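Local coordinates for Glyco_hydro_cc domain-containing protein (Pseudomonas viridiflava, PDB 6UAV), which cleaves internal linkages of beta-1,3-glucan chains as an endo-beta-1,3-glucanase of glycoside hydrolase family 128, at residues L80-P85 against Q100-L105; V114-P119 against D151-Y156; E184-H189 against E201-Q206. One frame throughout, in Å; residues are numbered along the deposited sequence.

All three contacts belong to one eight-stranded beta/alpha barrel. Contacts 1 and 2 are adjacent, because strands 78-81 and 115-121 are neighbours in the sheet and helix 95-112 precedes strand 115-121; Trp102 of contact 1 bridges to the carbonyl of Gln153 in contact 2. Contact 3 lies beyond the chain's centre, about 29 Å from contact 1 between centres. The chemistry follows position: contact 1 is buried and wholly apolar, helix against strand end; contact 2, partly buried, relies on backbone pairing and a carboxylate; contact 3, also buried, uses carboxamides to hold the loop after strand 180-185. The first segments of contacts 1 and 3 approach each other at the strand ends, where Glu84 OE2 and Glu184 OE1 are 4.3 Å apart.

Contact 1: residues L80-P85 against Q100-L105; sequences LVINEP and QLWPRL
The indole of Trp102 is the flat surface on which this contact is built. On one face sits its helix neighbour Leu105, whose CD1 is 3.6 Å above the plane, displaced toward the rim. At the edge of the six-membered ring, in its plane, the methyl CD1 of Ile82 comes to 3.6 Å from Trp102 CZ3. Val81 CG2 approaches obliquely, 3.5 Å from Trp102 CH2, so both beta-branched residues abut the CZ3-CH2 end of the ring. The other flat group is the guanidinium of Arg104, over one face of which lies Leu101 CD1; its charge pairs with Asp63.

Trp102 reaches across because CG stands anti to its backbone N (chi1 -151°), while its NE1 is satisfied by the carbonyl of Gln153. Phe139 adds an edge-to-face partner. This is the helix-on-strand packing of a beta-alpha-beta unit in a TIM barrel: strand 78-81 ends here, and helix 95-112 lies on the outer side of the sheet. Branched aliphatic side chains suit the strand end, since they give broad, rigid surfaces for the helix to rest on.

Leu105 meets Val81 tip to tip, CD1 to CG1 at 3.9 Å. One turn back, Leu101 CD2 touches Ile82 CD1 at 4.0 Å. Between these leucines the helix is kinked: Pro103 has no N-H to give to the preceding turn, and Arg104 N makes only a weak bond to Leu101 O. Ile82 takes a positive phi (64°) just after the strand, where the chain swings toward Asn83 and Glu84, the latter standing where clan GH-A enzymes usually carry the acid/base.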
loop_
_atom_site.group_PDB
_atom_site.type_symbol
_atom_site.label_atom_id
_atom_site.label_comp_id
_atom_site.label_asym_id
_atom_site.label_seq_id
_atom_site.Cartn_x
_atom_site.Cartn_y
_atom_site.Cartn_z
ATOM N N LEU A 80 -0.461 8.278 -0.760
ATOM C CA LEU A 80 -0.534 7.143 -1.665
ATOM C C LEU A 80 -1.408 7.564 -2.831
ATOM O O LEU A 80 -2.438 8.250 -2.603
ATOM C CB LEU A 80 -1.187 5.977 -0.937
ATOM C CG LEU A 80 -0.373 5.437 0.233
ATOM C CD1 LEU A 80 -1.258 4.493 1.058
ATOM C CD2 LEU A 80 0.881 4.740 -0.249
ATOM N N VAL A 81 -0.992 7.208 -4.034
ATOM C CA VAL A 81 -1.783 7.593 -5.224
ATOM C C VAL A 81 -1.951 6.427 -6.183
ATOM O O VAL A 81 -0.976 5.681 -6.435
ATOM C CB VAL A 81 -1.161 8.836 -5.887
ATOM C CG1 VAL A 81 -1.161 10.054 -4.994
ATOM C CG2 VAL A 81 0.238 8.587 -6.435
ATOM N N ILE A 82 -3.148 6.360 -6.747
ATOM C CA ILE A 82 -3.549 5.499 -7.887
ATOM C C ILE A 82 -3.461 4.003 -7.550
ATOM O O ILE A 82 -2.394 3.395 -7.689
ATOM C CB ILE A 82 -2.810 5.857 -9.194
ATOM C CG1 ILE A 82 -2.816 7.384 -9.442
ATOM C CG2 ILE A 82 -3.526 5.063 -10.295
ATOM C CD1 ILE A 82 -2.541 7.860 -10.845
ATOM N N ASN A 83 -4.612 3.437 -7.199
ATOM C CA ASN A 83 -4.672 1.999 -6.763
ATOM C C ASN A 83 -4.809 1.056 -7.954
ATOM O O ASN A 83 -5.928 0.870 -8.415
ATOM C CB ASN A 83 -5.824 1.762 -5.802
ATOM C CG ASN A 83 -5.643 0.426 -5.113
ATOM O OD1 ASN A 83 -4.758 0.279 -4.281
ATOM N ND2 ASN A 83 -6.476 -0.543 -5.459
ATOM N N GLU A 84 -3.718 0.454 -8.422
ATOM C CA GLU A 84 -3.754 -0.569 -9.497
ATOM C C GLU A 84 -4.384 -0.010 -10.750
ATOM O O GLU A 84 -5.439 -0.460 -11.206
ATOM C CB GLU A 84 -4.473 -1.811 -8.963
ATOM C CG GLU A 84 -3.622 -2.521 -7.897
ATOM C CD GLU A 84 -4.125 -3.919 -7.562
ATOM O OE1 GLU A 84 -5.115 -4.366 -8.216
ATOM O OE2 GLU A 84 -3.555 -4.522 -6.675
ATOM N N PRO A 85 -3.727 0.967 -11.418
ATOM C CA PRO A 85 -4.291 1.528 -12.632
ATOM C C PRO A 85 -4.465 0.536 -13.762
ATOM O O PRO A 85 -5.357 0.709 -14.599
ATOM C CB PRO A 85 -3.276 2.605 -13.039
ATOM C CG PRO A 85 -1.964 2.148 -12.390
ATOM C CD PRO A 85 -2.379 1.499 -11.083
ATOM N N GLN A 100 -2.571 12.624 -17.231
ATOM C CA GLN A 100 -3.474 13.804 -17.143
ATOM C C GLN A 100 -3.714 14.190 -15.665
ATOM O O GLN A 100 -3.756 15.415 -15.332
ATOM C CB GLN A 100 -4.792 13.522 -17.881
ATOM C CG GLN A 100 -5.807 14.668 -17.864
ATOM C CD GLN A 100 -6.847 14.494 -18.957
ATOM O OE1 GLN A 100 -6.968 13.459 -19.584
ATOM N NE2 GLN A 100 -7.656 15.488 -19.211
ATOM N N LEU A 101 -3.909 13.234 -14.776
ATOM C CA LEU A 101 -4.121 13.494 -13.324
ATOM C C LEU A 101 -2.846 14.061 -12.700
ATOM O O LEU A 101 -2.923 14.794 -11.725
ATOM C CB LEU A 101 -4.575 12.203 -12.636
ATOM C CG LEU A 101 -4.790 12.279 -11.127
ATOM C CD1 LEU A 101 -5.892 13.256 -10.787
ATOM C CD2 LEU A 101 -5.088 10.920 -10.542
ATOM N N TRP A 102 -1.692 13.621 -13.158
ATOM C CA TRP A 102 -0.465 13.712 -12.330
ATOM C C TRP A 102 -0.172 15.130 -11.891
ATOM O O TRP A 102 0.229 15.339 -10.734
ATOM C CB TRP A 102 0.735 13.048 -13.048
ATOM C CG TRP A 102 1.724 12.508 -12.060
ATOM C CD1 TRP A 102 2.930 13.033 -11.648
ATOM C CD2 TRP A 102 1.513 11.343 -11.263
ATOM N NE1 TRP A 102 3.470 12.229 -10.685
ATOM C CE2 TRP A 102 2.631 11.207 -10.410
ATOM C CE3 TRP A 102 0.489 10.400 -11.170
ATOM C CZ2 TRP A 102 2.771 10.149 -9.508
ATOM C CZ3 TRP A 102 0.661 9.327 -10.308
ATOM C CH2 TRP A 102 1.783 9.209 -9.504
ATOM N N PRO A 103 -0.292 16.164 -12.757
ATOM C CA PRO A 103 0.036 17.541 -12.329
ATOM C C PRO A 103 -0.786 17.988 -11.100
ATOM O O PRO A 103 -0.273 18.776 -10.294
ATOM C CB PRO A 103 -0.232 18.397 -13.575
ATOM C CG PRO A 103 0.001 17.388 -14.746
ATOM C CD PRO A 103 -0.617 16.113 -14.202
ATOM N N ARG A 104 -2.039 17.570 -11.007
ATOM C CA ARG A 104 -2.905 17.815 -9.802
ATOM C C ARG A 104 -2.256 17.225 -8.536
ATOM O O ARG A 104 -2.280 17.889 -7.478
ATOM C CB ARG A 104 -4.314 17.267 -10.066
ATOM C CG ARG A 104 -5.105 18.140 -11.034
ATOM C CD ARG A 104 -6.388 17.451 -11.453
ATOM N NE ARG A 104 -7.338 17.155 -10.397
ATOM C CZ ARG A 104 -8.398 16.381 -10.583
ATOM N NH1 ARG A 104 -8.624 15.924 -11.811
ATOM N NH2 ARG A 104 -9.262 16.145 -9.598
ATOM N N LEU A 105 -1.681 16.023 -8.627
ATOM C CA LEU A 105 -0.958 15.367 -7.512
ATOM C C LEU A 105 0.326 16.115 -7.228
ATOM O O LEU A 105 0.664 16.300 -6.044
ATOM C CB LEU A 105 -0.727 13.892 -7.837
ATOM C CG LEU A 105 -1.998 13.132 -8.212
ATOM C CD1 LEU A 105 -1.626 11.734 -8.517
ATOM C CD2 LEU A 105 -3.062 13.163 -7.098
#

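Contact 2: residues V114-P119 against D151-Y156; sequences VKLVGP and DPQIDY
Asp155 OD2 is gripped by two N-H donors from different sides. Leu116 N gives Asp155 OD2 a nearly straight bond of 2.7 Å (168° at the hydrogen) along the anti lone pair, and the same oxygen takes Gln153 NE2 on its syn lone pair at 2.9 Å, lying almost in the amide plane. The carboxylate therefore accepts an N-H of strand 115-121 just where strand 156-161 begins beside it, the fifth and sixth strands of the TIM barrel. An aspartate suits this place because its short chain, with CG beside its own backbone N, brings the oxygen to Leu116 N as a main-chain acceptor would.

The true parallel pairing starts one residue later. Tyr156 N donates to Leu116 O at 3.2 Å and Tyr156 O accepts from Gly118 N at 2.8 Å, so Tyr156 bonds to the residues flanking its bridge partner Val117; Asp155 N adds a weak bond to Leu116 O. The other carboxylate oxygen, Asp155 OD1, takes a short 2.5 Å bond from a water that is weakly joined to Lys115 NZ. Lys115, bent at chi2, crosses the carboxylate with its aliphatic part, CD lying 3.6 Å from Asp155 CG, while its ammonium stays beyond salt-bridge distance.

Leu116 crosses the Gln153 side chain at about a right angle, its CG 3.8 Å from Gln153 NE2. Val117 and Tyr156 point the same way from the sheet and pack side by side, CG1 against CB; the tyrosine ring goes on to an edge-to-face meeting with Trp181. Gly118 has a phi of 149°, a conformation for which a side chain would strike the preceding carbonyl, and a cis peptide bond leads on to Pro119. Ile154 CG2 rests 3.6 Å from Gly118 O.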
loop_
_atom_site.group_PDB
_atom_site.type_symbol
_atom_site.label_atom_id
_atom_site.label_comp_id
_atom_site.label_asym_id
_atom_site.label_seq_id
_atom_site.Cartn_x
_atom_site.Cartn_y
_atom_site.Cartn_z
ATOM N N VAL A 114 3.789 16.777 0.915
ATOM C CA VAL A 114 3.732 15.289 0.978
ATOM C C VAL A 114 4.535 14.712 -0.188
ATOM O O VAL A 114 4.501 15.296 -1.294
ATOM C CB VAL A 114 2.294 14.750 0.947
ATOM C CG1 VAL A 114 1.523 15.153 2.206
ATOM C CG2 VAL A 114 1.525 15.118 -0.312
ATOM N N LYS A 115 5.150 13.551 0.017
ATOM C CA LYS A 115 5.861 12.810 -1.059
ATOM C C LYS A 115 4.798 11.957 -1.739
ATOM O O LYS A 115 3.794 11.529 -1.042
ATOM C CB LYS A 115 6.939 11.942 -0.450
ATOM C CG LYS A 115 8.111 12.644 0.191
ATOM C CD LYS A 115 8.830 13.569 -0.655
ATOM C CE LYS A 115 9.977 14.217 0.085
ATOM N NZ LYS A 115 10.590 15.267 -0.757
ATOM N N LEU A 116 4.936 11.742 -3.019
ATOM C CA LEU A 116 3.957 10.944 -3.763
ATOM C C LEU A 116 4.446 9.494 -3.770
ATOM O O LEU A 116 5.530 9.228 -4.249
ATOM C CB LEU A 116 3.809 11.498 -5.159
ATOM C CG LEU A 116 3.301 12.928 -5.271
ATOM C CD1 LEU A 116 3.182 13.289 -6.744
ATOM C CD2 LEU A 116 1.926 13.115 -4.604
ATOM N N VAL A 117 3.584 8.580 -3.320
ATOM C CA VAL A 117 3.848 7.129 -3.265
ATOM C C VAL A 117 2.891 6.444 -4.226
ATOM O O VAL A 117 1.732 6.222 -3.893
ATOM C CB VAL A 117 3.728 6.639 -1.825
ATOM C CG1 VAL A 117 4.008 5.138 -1.754
ATOM C CG2 VAL A 117 4.666 7.413 -0.906
ATOM N N GLY A 118 3.381 6.026 -5.371
ATOM C CA GLY A 118 2.509 5.374 -6.353
ATOM C C GLY A 118 3.017 5.681 -7.753
ATOM O O GLY A 118 4.045 6.315 -7.897
ATOM N N PRO A 119 2.303 5.284 -8.812
ATOM C CA PRO A 119 1.116 4.460 -8.718
ATOM C C PRO A 119 1.408 3.101 -8.053
ATOM O O PRO A 119 2.521 2.642 -8.103
ATOM C CB PRO A 119 0.678 4.321 -10.192
ATOM C CG PRO A 119 1.317 5.459 -10.861
ATOM C CD PRO A 119 2.659 5.577 -10.190
ATOM N N ASP A 151 10.264 13.998 -16.420
ATOM C CA ASP A 151 9.655 12.793 -15.823
ATOM C C ASP A 151 8.612 13.193 -14.781
ATOM O O ASP A 151 8.794 14.200 -14.130
ATOM C CB ASP A 151 10.714 11.885 -15.177
ATOM C CG ASP A 151 11.509 11.030 -16.168
ATOM O OD1 ASP A 151 11.081 10.861 -17.320
ATOM O OD2 ASP A 151 12.496 10.489 -15.721
ATOM N N PRO A 152 7.562 12.382 -14.581
ATOM C CA PRO A 152 6.592 12.617 -13.501
ATOM C C PRO A 152 7.307 12.534 -12.157
ATOM O O PRO A 152 8.284 11.755 -12.009
ATOM C CB PRO A 152 5.573 11.497 -13.661
ATOM C CG PRO A 152 6.342 10.394 -14.360
ATOM C CD PRO A 152 7.290 11.114 -15.279
ATOM N N GLN A 153 6.861 13.351 -11.194
ATOM C CA GLN A 153 7.414 13.246 -9.824
ATOM C C GLN A 153 6.955 11.921 -9.223
ATOM O O GLN A 153 5.751 11.717 -9.088
ATOM C CB GLN A 153 6.839 14.366 -8.974
ATOM C CG GLN A 153 7.386 14.359 -7.534
ATOM C CD GLN A 153 6.627 15.349 -6.666
ATOM O OE1 GLN A 153 6.157 16.364 -7.181
ATOM N NE2 GLN A 153 6.487 15.064 -5.370
ATOM N N ILE A 154 7.891 11.052 -8.921
ATOM C CA ILE A 154 7.601 9.775 -8.227
ATOM C C ILE A 154 8.610 9.707 -7.107
ATOM O O ILE A 154 9.805 9.590 -7.382
ATOM C CB ILE A 154 7.652 8.554 -9.156
ATOM C CG1 ILE A 154 6.576 8.588 -10.258
ATOM C CG2 ILE A 154 7.470 7.287 -8.281
ATOM C CD1 ILE A 154 6.693 7.407 -11.198
ATOM N N ASP A 155 8.153 9.858 -5.878
ATOM C CA ASP A 155 9.049 9.769 -4.700
ATOM C C ASP A 155 9.274 8.280 -4.376
ATOM O O ASP A 155 10.467 7.891 -4.137
ATOM C CB ASP A 155 8.510 10.627 -3.561
ATOM C CG ASP A 155 8.451 12.094 -3.925
ATOM O OD1 ASP A 155 9.577 12.705 -4.153
ATOM O OD2 ASP A 155 7.291 12.601 -4.107
ATOM N N TYR A 156 8.211 7.485 -4.425
ATOM C CA TYR A 156 8.271 6.015 -4.212
ATOM C C TYR A 156 7.298 5.429 -5.186
ATOM O O TYR A 156 6.205 5.990 -5.272
ATOM C CB TYR A 156 7.791 5.592 -2.811
ATOM C CG TYR A 156 8.710 6.060 -1.732
ATOM C CD1 TYR A 156 8.708 7.359 -1.302
ATOM C CD2 TYR A 156 9.630 5.181 -1.195
ATOM C CE1 TYR A 156 9.622 7.779 -0.356
ATOM C CE2 TYR A 156 10.522 5.596 -0.225
ATOM C CZ TYR A 156 10.506 6.895 0.198
ATOM O OH TYR A 156 11.461 7.253 1.117
HETATM O O HOH W 1 9.728 15.238 -3.974
#

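Contact 3: residues E184-H189 against E201-Q206; sequences EFANWH and EKQKQQ
Gln203 and Gln206, one helical turn apart, approach the loop residue Asn187 in two different ways. The carboxamide of Gln203 lies along the main chain of Asn187 and meets it twice: OE1 accepts from Asn187 N at 3.1 Å on a lone pair in its carbonyl plane, and NE2 donates to Asn187 O at 2.8 Å, standing 39° above that carbonyl's plane. A glutamine suits the place because one flat group offers an acceptor and a donor, the complement of a residue's own N-H and C=O. Its chain is bent at chi2 (62°) to bring the amide round, and NE2 has a second acceptor in His235 O.

Gln206 instead addresses the side chain. Its amide is turned 76° from that of Asn187, so Asn187 ND2 comes to Gln206 OE1, at 2.9 Å, from above the carbonyl plane, although OE1 lies in the donor's amide plane. Asn187 CB packs on Gln206 CB at 3.9 Å. Gln206 NE2 is steadied by Gln205 OE1.

Asn187 OD1 turns back to accept from His189 N at 2.9 Å, closing an Asx turn. Each of the four polar atoms of this buried asparagine thus has a partner, and the turn carries Trp188 so that the edge of its ring, at CD1, is 4.1 Å from Gln203 NE2. Trp188 stacks on His235, with NE1 bonded to Ser237 OG. The whole ties helix 200-216 to the loop after strand 180-185 in a beta-alpha-beta unit of the barrel; Glu184, near that strand's end, occupies the position where clan GH-A glycosidases usually carry their nucleophile.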
loop_
_atom_site.group_PDB
_atom_site.type_symbol
_atom_site.label_atom_id
_atom_site.label_comp_id
_atom_site.label_asym_id
_atom_site.label_seq_id
_atom_site.Cartn_x
_atom_site.Cartn_y
_atom_site.Cartn_z
ATOM N N GLU A 184 0.152 -3.725 -0.421
ATOM C CA GLU A 184 -0.678 -4.929 -0.223
ATOM C C GLU A 184 0.220 -6.128 -0.509
ATOM O O GLU A 184 0.860 -6.215 -1.601
ATOM C CB GLU A 184 -1.884 -5.082 -1.154
ATOM C CG GLU A 184 -2.860 -3.927 -1.097
ATOM C CD GLU A 184 -4.037 -4.040 -2.020
ATOM O OE1 GLU A 184 -4.337 -5.158 -2.545
ATOM O OE2 GLU A 184 -4.685 -2.970 -2.282
ATOM N N PHE A 185 0.267 -7.063 0.436
ATOM C CA PHE A 185 0.900 -8.377 0.189
ATOM C C PHE A 185 0.355 -9.421 1.139
ATOM O O PHE A 185 -0.199 -9.124 2.184
ATOM C CB PHE A 185 2.421 -8.339 0.270
ATOM C CG PHE A 185 3.022 -8.174 1.626
ATOM C CD1 PHE A 185 2.828 -7.026 2.357
ATOM C CD2 PHE A 185 3.726 -9.223 2.209
ATOM C CE1 PHE A 185 3.371 -6.870 3.623
ATOM C CE2 PHE A 185 4.304 -9.061 3.450
ATOM C CZ PHE A 185 4.102 -7.900 4.162
ATOM N N ALA A 186 0.435 -10.642 0.640
ATOM C CA ALA A 186 0.088 -11.906 1.318
ATOM C C ALA A 186 0.442 -12.965 0.295
ATOM O O ALA A 186 0.650 -12.590 -0.893
ATOM C CB ALA A 186 -1.383 -11.877 1.657
ATOM N N ASN A 187 0.443 -14.245 0.645
ATOM C CA ASN A 187 0.542 -15.253 -0.424
ATOM C C ASN A 187 -0.770 -16.006 -0.600
ATOM O O ASN A 187 -1.153 -16.762 0.292
ATOM C CB ASN A 187 1.686 -16.227 -0.167
ATOM C CG ASN A 187 2.087 -16.977 -1.423
ATOM O OD1 ASN A 187 1.235 -17.290 -2.278
ATOM N ND2 ASN A 187 3.391 -17.221 -1.545
ATOM N N TRP A 188 -1.408 -15.810 -1.749
ATOM C CA TRP A 188 -2.704 -16.412 -2.121
ATOM C C TRP A 188 -2.524 -17.414 -3.244
ATOM O O TRP A 188 -3.506 -17.742 -3.928
ATOM C CB TRP A 188 -3.675 -15.290 -2.496
ATOM C CG TRP A 188 -4.143 -14.469 -1.330
ATOM C CD1 TRP A 188 -3.620 -14.377 -0.067
ATOM C CD2 TRP A 188 -5.231 -13.532 -1.379
ATOM N NE1 TRP A 188 -4.347 -13.479 0.689
ATOM C CE2 TRP A 188 -5.363 -12.973 -0.091
ATOM C CE3 TRP A 188 -6.140 -13.178 -2.386
ATOM C CZ2 TRP A 188 -6.322 -11.990 0.184
ATOM C CZ3 TRP A 188 -7.140 -12.272 -2.084
ATOM C CH2 TRP A 188 -7.219 -11.685 -0.824
ATOM N N HIS A 189 -1.337 -18.007 -3.398
ATOM C CA HIS A 189 -1.171 -19.080 -4.411
ATOM C C HIS A 189 -2.239 -20.160 -4.207
ATOM O O HIS A 189 -2.418 -20.620 -3.096
ATOM C CB HIS A 189 0.208 -19.714 -4.308
ATOM C CG HIS A 189 0.636 -20.444 -5.517
ATOM N ND1 HIS A 189 1.320 -19.764 -6.512
ATOM C CD2 HIS A 189 0.535 -21.745 -5.883
ATOM C CE1 HIS A 189 1.705 -20.643 -7.427
ATOM N NE2 HIS A 189 1.198 -21.892 -7.091
ATOM N N GLU A 201 -0.264 -22.517 8.819
ATOM C CA GLU A 201 1.209 -22.608 8.903
ATOM C C GLU A 201 1.789 -21.998 7.567
ATOM O O GLU A 201 2.783 -21.292 7.632
ATOM C CB GLU A 201 1.708 -24.029 9.207
ATOM C CG GLU A 201 2.903 -24.055 10.236
ATOM C CD GLU A 201 2.774 -23.250 11.550
ATOM O OE1 GLU A 201 1.765 -23.428 12.289
ATOM O OE2 GLU A 201 3.680 -22.415 11.860
ATOM N N LYS A 202 1.166 -22.282 6.429
ATOM C CA LYS A 202 1.804 -22.004 5.117
ATOM C C LYS A 202 1.746 -20.491 4.974
ATOM O O LYS A 202 2.731 -19.938 4.551
ATOM C CB LYS A 202 1.096 -22.741 3.985
ATOM C CG LYS A 202 1.481 -24.211 3.888
ATOM C CD LYS A 202 0.877 -24.929 2.687
ATOM C CE LYS A 202 0.974 -26.437 2.842
ATOM N NZ LYS A 202 0.382 -27.224 1.729
ATOM N N GLN A 203 0.670 -19.858 5.442
ATOM C CA GLN A 203 0.604 -18.370 5.365
ATOM C C GLN A 203 1.622 -17.802 6.353
ATOM O O GLN A 203 2.269 -16.791 6.032
ATOM C CB GLN A 203 -0.796 -17.816 5.655
ATOM C CG GLN A 203 -0.981 -16.366 5.279
ATOM C CD GLN A 203 -0.808 -16.129 3.800
ATOM O OE1 GLN A 203 0.221 -15.638 3.391
ATOM N NE2 GLN A 203 -1.836 -16.421 3.018
ATOM N N LYS A 204 1.771 -18.425 7.542
ATOM C CA LYS A 204 2.767 -17.918 8.548
ATOM C C LYS A 204 4.172 -18.027 7.958
ATOM O O LYS A 204 5.017 -17.079 8.079
ATOM C CB LYS A 204 2.672 -18.674 9.884
ATOM C CG LYS A 204 1.481 -18.325 10.771
ATOM C CD LYS A 204 1.346 -19.203 12.009
ATOM C CE LYS A 204 2.442 -18.896 13.004
ATOM N NZ LYS A 204 2.328 -19.794 14.167
ATOM N N GLN A 205 4.461 -19.165 7.324
ATOM C CA GLN A 205 5.786 -19.403 6.693
ATOM C C GLN A 205 6.036 -18.293 5.668
ATOM O O GLN A 205 7.142 -17.712 5.623
ATOM C CB GLN A 205 5.832 -20.820 6.146
ATOM C CG GLN A 205 7.229 -21.253 5.710
ATOM C CD GLN A 205 7.682 -20.681 4.391
ATOM O OE1 GLN A 205 6.879 -20.375 3.504
ATOM N NE2 GLN A 205 8.989 -20.516 4.249
ATOM N N GLN A 206 5.057 -18.023 4.825
ATOM C CA GLN A 206 5.255 -17.066 3.722
ATOM C C GLN A 206 5.271 -15.631 4.286
ATOM O O GLN A 206 6.115 -14.830 3.823
ATOM C CB GLN A 206 4.181 -17.248 2.664
ATOM C CG GLN A 206 4.559 -18.325 1.669
ATOM C CD GLN A 206 5.817 -17.941 0.910
ATOM O OE1 GLN A 206 5.778 -16.993 0.107
ATOM N NE2 GLN A 206 6.929 -18.648 1.183
#